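Local structure of twin-arginine translocation pathway signal protein (Burkholderia phytofirmans, 2RJO) at residues G200-N205 / T228-T233; L15-Y20 / N205-L210. The protein binds galactose in the cleft between its two lobes and probably serves as a periplasmic sugar-binding protein. All blocks are in the same frame, centred on the assembly; numbering follows the deposited sequence.

Contact 1 of 2, residues G200-N205 / T228-T233. With GAL (beta-D-galactopyranose), chain B.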
loop_
_atom_site.group_PDB
_atom_site.type_symbol
_atom_site.label_atom_id
_atom_site.label_comp_id
_atom_site.label_asym_id
_atom_site.label_seq_id
_atom_site.Cartn_x
_atom_site.Cartn_y
_atom_site.Cartn_z
ATOM N N GLY A 200 -22.320 9.351 1.470
ATOM C CA GLY A 200 -20.950 9.181 1.029
ATOM C C GLY A 200 -20.320 7.893 1.522
ATOM O O GLY A 200 -20.854 7.225 2.422
ATOM N N VAL A 201 -19.176 7.548 0.933
ATOM C CA VAL A 201 -18.456 6.329 1.286
ATOM C C VAL A 201 -16.947 6.550 1.252
ATOM O O VAL A 201 -16.414 7.042 0.266
ATOM C CB VAL A 201 -18.770 5.190 0.301
ATOM C CG1 VAL A 201 -18.125 3.891 0.789
ATOM C CG2 VAL A 201 -20.282 5.026 0.132
ATOM N N TRP A 202 -16.275 6.184 2.339
ATOM C CA TRP A 202 -14.818 6.294 2.467
ATOM C C TRP A 202 -14.260 4.872 2.509
ATOM O O TRP A 202 -14.746 4.034 3.275
ATOM C CB TRP A 202 -14.452 6.999 3.779
ATOM C CG TRP A 202 -12.957 7.223 4.021
ATOM C CD1 TRP A 202 -12.229 8.334 3.686
ATOM C CD2 TRP A 202 -12.043 6.346 4.714
ATOM N NE1 TRP A 202 -10.930 8.210 4.134
ATOM C CE2 TRP A 202 -10.790 7.005 4.763
ATOM C CE3 TRP A 202 -12.164 5.076 5.295
ATOM C CZ2 TRP A 202 -9.665 6.430 5.381
ATOM C CZ3 TRP A 202 -11.043 4.505 5.908
ATOM C CH2 TRP A 202 -9.812 5.186 5.945
ATOM N N ALA A 203 -13.250 4.595 1.685
ATOM C CA ALA A 203 -12.616 3.275 1.645
ATOM C C ALA A 203 -11.108 3.398 1.903
ATOM O O ALA A 203 -10.446 4.297 1.363
ATOM C CB ALA A 203 -12.860 2.609 0.298
ATOM N N ALA A 204 -10.571 2.499 2.730
ATOM C CA ALA A 204 -9.149 2.525 3.073
ATOM C C ALA A 204 -8.201 2.224 1.899
ATOM O O ALA A 204 -7.000 2.439 2.019
ATOM C CB ALA A 204 -8.872 1.575 4.244
ATOM N N ASN A 205 -8.731 1.702 0.793
ATOM C CA ASN A 205 -7.923 1.435 -0.408
ATOM C C ASN A 205 -8.841 1.359 -1.628
ATOM O O ASN A 205 -10.060 1.335 -1.476
ATOM C CB ASN A 205 -7.073 0.159 -0.240
ATOM C CG ASN A 205 -7.838 -1.119 -0.525
ATOM O OD1 ASN A 205 -9.015 -1.237 -0.205
ATOM N ND2 ASN A 205 -7.156 -2.099 -1.104
ATOM N N THR A 228 -14.395 7.376 -2.004
ATOM C CA THR A 228 -12.958 7.610 -2.098
ATOM C C THR A 228 -12.175 6.340 -1.768
ATOM O O THR A 228 -12.671 5.449 -1.077
ATOM C CB THR A 228 -12.486 8.726 -1.156
ATOM O OG1 THR A 228 -12.767 8.371 0.202
ATOM C CG2 THR A 228 -13.161 10.034 -1.506
ATOM N N GLY A 229 -10.950 6.267 -2.274
ATOM C CA GLY A 229 -10.110 5.111 -2.036
ATOM C C GLY A 229 -8.669 5.527 -1.824
ATOM O O GLY A 229 -8.407 6.660 -1.430
HETATM N N MSE A 230 -7.740 4.616 -2.075
HETATM C CA MSE A 230 -6.319 4.897 -1.920
HETATM C C MSE A 230 -5.516 3.801 -2.591
HETATM O O MSE A 230 -5.808 2.626 -2.407
HETATM C CB MSE A 230 -5.926 5.004 -0.432
HETATM C CG MSE A 230 -6.006 6.427 0.120
HETATM SE SE MSE A 230 -5.442 6.655 1.836
HETATM C CE MSE A 230 -6.979 6.554 2.696
ATOM N N ASP A 231 -4.516 4.205 -3.369
ATOM C CA ASP A 231 -3.631 3.298 -4.097
ATOM C C ASP A 231 -3.319 3.890 -5.466
ATOM O O ASP A 231 -2.187 3.821 -5.928
ATOM C CB ASP A 231 -4.251 1.901 -4.273
ATOM C CG ASP A 231 -4.048 1.001 -3.050
ATOM O OD1 ASP A 231 -3.258 1.381 -2.162
ATOM O OD2 ASP A 231 -4.669 -0.084 -2.983
ATOM N N GLY A 232 -4.327 4.472 -6.105
ATOM C CA GLY A 232 -4.133 5.061 -7.413
ATOM C C GLY A 232 -3.943 4.015 -8.492
ATOM O O GLY A 232 -3.245 4.254 -9.469
ATOM N N THR A 233 -4.559 2.852 -8.317
ATOM C CA THR A 233 -4.455 1.768 -9.287
ATOM C C THR A 233 -5.229 2.140 -10.553
ATOM O O THR A 233 -6.191 2.904 -10.493
ATOM C CB THR A 233 -5.030 0.450 -8.715
ATOM O OG1 THR A 233 -6.444 0.582 -8.523
ATOM C CG2 THR A 233 -4.381 0.125 -7.379
HETATM C C1 GAL B . -2.979 -3.588 0.244
HETATM C C2 GAL B . -3.495 -2.139 0.095
HETATM C C3 GAL B . -2.310 -1.168 0.298
HETATM C C4 GAL B . -1.723 -1.396 1.702
HETATM C C5 GAL B . -1.266 -2.880 1.767
HETATM C C6 GAL B . -0.688 -3.146 3.141
HETATM O O1 GAL B . -4.083 -4.497 0.073
HETATM O O2 GAL B . -4.035 -1.955 -1.213
HETATM O O3 GAL B . -2.758 0.182 0.195
HETATM O O4 GAL B . -2.745 -1.168 2.672
HETATM O O5 GAL B . -2.405 -3.781 1.568
HETATM O O6 GAL B . -0.272 -4.498 3.178
HETATM O O HOH W 1 -10.378 7.073 0.876
#

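Contact 2 of 2, residues L15-Y20 / N205-L210. With GAL (beta-D-galactopyranose), chain B; SO4 (sulfate ion), chain D.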
loop_
_atom_site.group_PDB
_atom_site.type_symbol
_atom_site.label_atom_id
_atom_site.label_comp_id
_atom_site.label_asym_id
_atom_site.label_seq_id
_atom_site.Cartn_x
_atom_site.Cartn_y
_atom_site.Cartn_z
ATOM N N LEU A 15 -2.473 -11.421 -5.986
ATOM C CA LEU A 15 -2.453 -10.930 -7.368
ATOM C C LEU A 15 -3.839 -10.455 -7.796
ATOM O O LEU A 15 -4.012 -9.947 -8.906
ATOM C CB LEU A 15 -2.009 -12.030 -8.344
ATOM C CG LEU A 15 -0.540 -12.218 -8.749
ATOM C CD1 LEU A 15 0.041 -10.872 -9.173
ATOM C CD2 LEU A 15 0.256 -12.811 -7.607
ATOM N N THR A 16 -4.828 -10.612 -6.923
ATOM C CA THR A 16 -6.189 -10.212 -7.274
ATOM C C THR A 16 -6.438 -8.715 -7.097
ATOM O O THR A 16 -7.362 -8.170 -7.691
ATOM C CB THR A 16 -7.246 -11.030 -6.471
ATOM O OG1 THR A 16 -8.523 -10.381 -6.566
ATOM C CG2 THR A 16 -6.860 -11.159 -5.013
ATOM N N ASN A 17 -5.601 -8.061 -6.289
ATOM C CA ASN A 17 -5.688 -6.619 -6.034
ATOM C C ASN A 17 -4.767 -5.928 -7.030
ATOM O O ASN A 17 -3.554 -6.137 -6.996
ATOM C CB ASN A 17 -5.207 -6.313 -4.607
ATOM C CG ASN A 17 -5.282 -4.822 -4.255
ATOM O OD1 ASN A 17 -5.233 -3.958 -5.128
ATOM N ND2 ASN A 17 -5.381 -4.525 -2.964
ATOM N N PRO A 18 -5.319 -5.087 -7.918
ATOM C CA PRO A 18 -4.475 -4.398 -8.903
ATOM C C PRO A 18 -3.279 -3.664 -8.293
ATOM O O PRO A 18 -2.266 -3.428 -8.960
ATOM C CB PRO A 18 -5.458 -3.474 -9.627
ATOM C CG PRO A 18 -6.579 -3.279 -8.634
ATOM C CD PRO A 18 -6.721 -4.645 -8.016
ATOM N N TYR A 19 -3.390 -3.309 -7.021
ATOM C CA TYR A 19 -2.289 -2.640 -6.342
ATOM C C TYR A 19 -1.047 -3.530 -6.448
ATOM O O TYR A 19 0.024 -3.073 -6.834
ATOM C CB TYR A 19 -2.628 -2.406 -4.863
ATOM C CG TYR A 19 -1.431 -1.987 -4.049
ATOM C CD1 TYR A 19 -1.007 -0.658 -4.021
ATOM C CD2 TYR A 19 -0.684 -2.931 -3.350
ATOM C CE1 TYR A 19 0.144 -0.281 -3.311
ATOM C CE2 TYR A 19 0.464 -2.570 -2.644
ATOM C CZ TYR A 19 0.876 -1.248 -2.625
ATOM O OH TYR A 19 2.014 -0.908 -1.923
ATOM N N TYR A 20 -1.212 -4.801 -6.103
ATOM C CA TYR A 20 -0.129 -5.773 -6.134
ATOM C C TYR A 20 0.232 -6.236 -7.535
ATOM O O TYR A 20 1.341 -6.729 -7.759
ATOM C CB TYR A 20 -0.485 -6.981 -5.256
ATOM C CG TYR A 20 -0.397 -6.678 -3.779
ATOM C CD1 TYR A 20 -1.487 -6.884 -2.934
ATOM C CD2 TYR A 20 0.780 -6.176 -3.221
ATOM C CE1 TYR A 20 -1.406 -6.595 -1.562
ATOM C CE2 TYR A 20 0.871 -5.885 -1.854
ATOM C CZ TYR A 20 -0.227 -6.097 -1.033
ATOM O OH TYR A 20 -0.147 -5.813 0.312
ATOM N N ASN A 205 -8.731 1.702 0.793
ATOM C CA ASN A 205 -7.923 1.435 -0.408
ATOM C C ASN A 205 -8.841 1.359 -1.628
ATOM O O ASN A 205 -10.060 1.335 -1.476
ATOM C CB ASN A 205 -7.073 0.159 -0.240
ATOM C CG ASN A 205 -7.838 -1.119 -0.525
ATOM O OD1 ASN A 205 -9.015 -1.237 -0.205
ATOM N ND2 ASN A 205 -7.156 -2.099 -1.104
ATOM N N ASP A 206 -8.273 1.359 -2.833
ATOM C CA ASP A 206 -9.089 1.310 -4.047
ATOM C C ASP A 206 -9.927 0.053 -4.238
ATOM O O ASP A 206 -11.079 0.135 -4.658
ATOM C CB ASP A 206 -8.227 1.498 -5.303
ATOM C CG ASP A 206 -7.722 2.919 -5.461
ATOM O OD1 ASP A 206 -8.146 3.790 -4.674
ATOM O OD2 ASP A 206 -6.906 3.164 -6.373
ATOM N N ASP A 207 -9.348 -1.110 -3.948
ATOM C CA ASP A 207 -10.068 -2.358 -4.128
ATOM C C ASP A 207 -11.402 -2.346 -3.380
ATOM O O ASP A 207 -12.422 -2.716 -3.947
ATOM C CB ASP A 207 -9.214 -3.545 -3.672
ATOM C CG ASP A 207 -9.519 -4.813 -4.451
ATOM O OD1 ASP A 207 -9.457 -4.774 -5.699
ATOM O OD2 ASP A 207 -9.816 -5.862 -3.831
HETATM N N MSE A 208 -11.393 -1.905 -2.123
HETATM C CA MSE A 208 -12.618 -1.858 -1.327
HETATM C C MSE A 208 -13.584 -0.803 -1.883
HETATM O O MSE A 208 -14.798 -0.981 -1.841
HETATM C CB MSE A 208 -12.309 -1.575 0.160
HETATM C CG MSE A 208 -11.442 -2.640 0.860
HETATM SE SE MSE A 208 -11.459 -2.606 2.692
HETATM C CE MSE A 208 -10.673 -1.054 3.008
ATOM N N ALA A 209 -13.049 0.294 -2.407
ATOM C CA ALA A 209 -13.899 1.338 -2.979
ATOM C C ALA A 209 -14.587 0.811 -4.236
ATOM O O ALA A 209 -15.755 1.107 -4.479
ATOM C CB ALA A 209 -13.070 2.569 -3.318
ATOM N N LEU A 210 -13.858 0.031 -5.033
ATOM C CA LEU A 210 -14.424 -0.536 -6.258
ATOM C C LEU A 210 -15.467 -1.569 -5.874
ATOM O O LEU A 210 -16.434 -1.784 -6.594
ATOM C CB LEU A 210 -13.328 -1.181 -7.124
ATOM C CG LEU A 210 -12.367 -0.177 -7.776
ATOM C CD1 LEU A 210 -11.235 -0.901 -8.481
ATOM C CD2 LEU A 210 -13.129 0.690 -8.757
HETATM C C1 GAL B . -2.979 -3.588 0.244
HETATM C C2 GAL B . -3.495 -2.139 0.095
HETATM C C3 GAL B . -2.310 -1.168 0.298
HETATM C C4 GAL B . -1.723 -1.396 1.702
HETATM C C5 GAL B . -1.266 -2.880 1.767
HETATM C C6 GAL B . -0.688 -3.146 3.141
HETATM O O1 GAL B . -4.083 -4.497 0.073
HETATM O O2 GAL B . -4.035 -1.955 -1.213
HETATM O O3 GAL B . -2.758 0.182 0.195
HETATM O O4 GAL B . -2.745 -1.168 2.672
HETATM O O5 GAL B . -2.405 -3.781 1.568
HETATM O O6 GAL B . -0.272 -4.498 3.178
HETATM S S SO4 D . -5.021 -7.742 -0.784
HETATM O O1 SO4 D . -4.412 -9.022 -1.230
HETATM O O2 SO4 D . -4.618 -7.431 0.605
HETATM O O3 SO4 D . -6.498 -7.822 -0.903
HETATM O O4 SO4 D . -4.521 -6.660 -1.658
HETATM O O HOH W 2 -9.316 -8.374 -4.451
HETATM O O HOH W 3 -6.414 -1.683 -4.475
#

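Contact 1 of 2, residues G200-N205 / T228-T233
Trp202 and Thr228 lie side by side in a parallel beta bridge, their side chains on the same face of the sheet, where the short strand 227-228 forms the margin of the four-stranded parallel sheet in one lobe of this periplasmic binding protein. Thr228 N donates to Val201 O at 3.1 Å, and Ala203 N returns a bond of 2.9 Å to Thr228 O. The indole of Trp202 is worth following outward. Its CB and CG, with CG anti to the backbone N (chi1 -178°), run beside the hydroxyl of Thr228, and the closest approach comes at CD1, 3.5 Å from Thr228 OG1. NE1 has weak hydrogen bonds to Thr125 OG1 and Gly122 O of helix 118-132. On the six-membered ring, CZ2 meets the methyl CE of selenomethionine Met230 at 3.8 Å, the chain of Met230 bending at chi3. A water joins the two backbones, donating to Ala203 O and Gly229 O while accepting from Thr228 OG1. Past the bridge the segments continue as loops, the usual place for a ligand site at the carboxyl ends of parallel strands, and deliver Asn205 and Asp231 to the galactose. The amide and carboxylate planes stand almost perpendicular, 87° apart. Asn205 ND2 donates to galactose O2 at 3.1 Å. Asp231 takes two adjacent hydroxyls in bidentate fashion: Asp231 OD2 accepts from galactose O2 and OD1 from galactose O3, both at 2.7 Å.

Contact 2 of 2, residues L15-Y20 / N205-L210
Asn17 and Asn205 meet amide to amide beside the galactose, their ND2 atoms 3.5 Å apart and both pointed at sugar O2. The bond from Asn17 ND2 to O2 is weak at 3.4 Å. The same nitrogen donates more closely, at 2.6 Å, to O4 of a sulfate ion probably taken up from the crystallisation liquor, which Arg13 also holds. Tyr19 lays one ring face against C3 of the sugar, and the neighbouring Tyr20 presents its ring edge to the sulfate.

Behind this first shell comes Asp207, whose carboxylate is stacked against the Asn17 amide with planes 16° apart, the two side chains running past each other in opposite directions. Its OD1 rests 3.6 Å from Pro18 CD, while OD2 is held by Ser180 N and by a water 2.6 Å away that also reaches Thr16 OG1. A second water donates to Asn17 OD1 at 2.6 Å and weakly accepts from Asp207 N.

Further out, the helices fix the amides. Each asparagine is an N-cap: Asn17 OD1 accepts from Tyr19 N at 2.7 Å, and Asn205 OD1 from Met208 N at 3.1 Å. In both bonds the donor stands above the carbonyl plane. With CG anti to the backbone N (chi1 -179°), Asn17 can cap its helix and still offer ND2 to the ligands.

Because each amide oxygen caps a helix start, that of Asn17 also taking a water, the NH2 groups are turned to the cleft as donors. The segments share no direct hydrogen bond, being joined through sugar and water, which is consistent with the lobes of such proteins opening and closing around the ligand.

Overall arrangement
The two contacts lie about 9 Å apart, centre to centre, and share Asn205, which ends contact 1's first segment and begins contact 2's second. Their segments alternate along the chain: 15-20 comes first, then 200-205, 205-210 and 228-233. Contact 1 stays within one lobe, at the edge of the four-stranded parallel sheet, where strand 227-228 is outermost; contact 2 spans the cleft to helix 18-34, which follows strand 7-12 of the other sheet. Asp206 ties them together: its N lies 2.8 Å from Met230 O in a probable hydrogen bond, and its OD2 accepts from Thr233 N and, weakly, Gly232 N. Galactose touches both, so the strands' carboxyl ends and the facing helix starts contribute to one binding site.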